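Local coordinates for protein TRAP dicarboxylate transporter-DctP subunit (PDB 4PE3) that probably captures organic acids in the periplasm and hands them to a TRAP transporter, as a solute-binding protein with an open cleft when empty, at residues S203-V208 with N226-H231. Numbering follows the deposited sequence.
With ZN (zinc ion), chain I.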
loop_
_atom_site.group_PDB
_atom_site.type_symbol
_atom_site.label_atom_id
_atom_site.label_comp_id
_atom_site.label_asym_id
_atom_site.label_seq_id
_atom_site.Cartn_x
_atom_site.Cartn_y
_atom_site.Cartn_z
ATOM N N SER A 203 9.345 23.306 -0.897
ATOM C CA SER A 203 8.632 23.690 0.318
ATOM C C SER A 203 9.421 23.336 1.574
ATOM O O SER A 203 9.386 24.079 2.555
ATOM C CB SER A 203 7.253 23.037 0.348
ATOM O OG SER A 203 6.451 23.561 -0.692
ATOM N N LEU A 204 10.122 22.209 1.549
ATOM C CA LEU A 204 11.048 21.882 2.644
ATOM C C LEU A 204 12.149 22.928 2.712
ATOM O O LEU A 204 12.444 23.480 3.774
ATOM C CB LEU A 204 11.692 20.525 2.426
ATOM C CG LEU A 204 10.831 19.330 2.760
ATOM C CD1 LEU A 204 11.370 18.053 2.145
ATOM C CD2 LEU A 204 10.693 19.149 4.302
ATOM N N ASP A 205 12.762 23.218 1.577
ATOM C CA ASP A 205 13.895 24.132 1.579
ATOM C C ASP A 205 13.491 25.488 2.116
ATOM O O ASP A 205 14.253 26.144 2.845
ATOM C CB ASP A 205 14.450 24.287 0.159
ATOM C CG ASP A 205 15.857 23.774 0.027
ATOM O OD1 ASP A 205 16.355 23.103 0.966
ATOM O OD2 ASP A 205 16.467 24.046 -1.021
ATOM N N LYS A 206 12.289 25.926 1.766
ATOM C CA LYS A 206 11.810 27.248 2.137
ATOM C C LYS A 206 11.241 27.326 3.552
ATOM O O LYS A 206 10.986 28.418 4.049
ATOM C CB LYS A 206 10.765 27.738 1.133
ATOM C CG LYS A 206 11.334 28.027 -0.251
ATOM C CD LYS A 206 10.236 28.403 -1.252
ATOM C CE LYS A 206 10.810 28.752 -2.620
ATOM N NZ LYS A 206 11.586 30.026 -2.602
ATOM N N GLY A 207 11.004 26.184 4.196
ATOM C CA GLY A 207 10.485 26.190 5.549
ATOM C C GLY A 207 8.975 26.196 5.631
ATOM O O GLY A 207 8.409 26.338 6.716
ATOM N N VAL A 208 8.311 26.006 4.489
ATOM C CA VAL A 208 6.849 25.916 4.467
ATOM C C VAL A 208 6.384 24.624 5.131
ATOM O O VAL A 208 5.328 24.570 5.776
ATOM C CB VAL A 208 6.327 25.948 3.027
ATOM C CG1 VAL A 208 4.842 25.625 2.986
ATOM C CG2 VAL A 208 6.619 27.306 2.403
ATOM N N ASN A 226 16.224 13.554 1.503
ATOM C CA ASN A 226 16.935 13.206 2.725
ATOM C C ASN A 226 18.197 14.037 2.889
ATOM O O ASN A 226 18.729 14.144 4.003
ATOM C CB ASN A 226 17.282 11.734 2.734
ATOM C CG ASN A 226 16.048 10.843 2.741
ATOM O OD1 ASN A 226 14.997 11.214 3.254
ATOM N ND2 ASN A 226 16.184 9.675 2.178
ATOM N N ASP A 227 18.671 14.643 1.804
ATOM C CA ASP A 227 19.812 15.524 1.882
ATOM C C ASP A 227 19.423 16.880 2.482
ATOM O O ASP A 227 20.159 17.430 3.301
ATOM C CB ASP A 227 20.438 15.759 0.515
ATOM C CG ASP A 227 21.145 14.547 -0.036
ATOM O OD1 ASP A 227 20.939 13.410 0.388
ATOM O OD2 ASP A 227 21.951 14.751 -0.958
ATOM N N ILE A 228 18.273 17.410 2.084
ATOM C CA ILE A 228 17.802 18.693 2.593
ATOM C C ILE A 228 17.052 18.556 3.933
ATOM O O ILE A 228 16.910 19.540 4.669
ATOM C CB ILE A 228 16.941 19.446 1.551
ATOM C CG1 ILE A 228 15.668 18.701 1.216
ATOM C CG2 ILE A 228 17.767 19.701 0.277
ATOM C CD1 ILE A 228 14.707 19.516 0.365
ATOM N N ALA A 229 16.659 17.332 4.263
ATOM C CA ALA A 229 15.869 17.018 5.461
ATOM C C ALA A 229 16.495 15.762 6.048
ATOM O O ALA A 229 16.128 14.641 5.704
ATOM C CB ALA A 229 14.419 16.807 5.084
ATOM N N PRO A 230 17.511 15.935 6.905
ATOM C CA PRO A 230 18.440 14.838 7.198
ATOM C C PRO A 230 18.050 13.937 8.383
ATOM O O PRO A 230 18.919 13.287 8.937
ATOM C CB PRO A 230 19.767 15.578 7.448
ATOM C CG PRO A 230 19.344 16.894 7.995
ATOM C CD PRO A 230 18.047 17.249 7.339
ATOM N N HIS A 231 16.759 13.827 8.665
ATOM C CA HIS A 231 16.256 12.937 9.704
ATOM C C HIS A 231 15.103 12.069 9.219
ATOM O O HIS A 231 14.014 12.061 9.800
ATOM C CB HIS A 231 15.796 13.755 10.917
ATOM C CG HIS A 231 16.918 14.351 11.693
ATOM N ND1 HIS A 231 17.813 13.584 12.402
ATOM C CD2 HIS A 231 17.306 15.636 11.855
ATOM C CE1 HIS A 231 18.702 14.372 12.980
ATOM N NE2 HIS A 231 18.424 15.618 12.652
HETATM ZN ZN ZN I . 22.538 16.280 -1.905
HETATM O O HOH W 1 15.548 22.012 3.888
#
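Ile228 and Ala229, at the end of helix 225-228, pack against Leu204 and Asp205 in the last turn of helix 200-206. Just ahead of them, Asp227 OD2 binds a zinc ion at 1.9 Å.

Ile228 makes the largest contribution and touches both Leu204 and Asp205. Its CG1 branch lies between the backbone N and the carbonyl carbon (chi1 64°), and the extended chain beyond it brings CD1 to 3.8 Å from Leu204 CB. The same methyl lies 4.1 Å from Leu204 CD1, and the two side chains cross at roughly a right angle. The other branch meets a polar neighbour: Ile228 CG2 sits 3.7 Å from Asp205 OD1, a van der Waals approach of one carboxylate oxygen to the CB-CG2 side of the isoleucine. A water bridges Asp205 OD1 (3.2 Å) and Ile228 O (2.9 Å), placed to donate to both, though other acceptors compete for its protons.

The chain leaves helical geometry at Ala229, whose CB faces Leu204 CD1 at 4.4 Å. Both side chains also touch Val158 of strand 157-159, an outer strand of the four-stranded sheet. In this two-lobed solute-binding fold, strand 211-213 and helix 217-223 separate the two helices in sequence. Helix 200-206 finishes in a Schellman motif with Gly207 at positive phi (89°). Leu204 O accepts from Gly207 N and also from Lys160 NZ, and the Ala229 side chain touches Lys160, so that this one lysine meets both segments.

Past Ala229 the chain turns from helix 200-206, and His231 ND1 hydrogen-bonds His298 NE2.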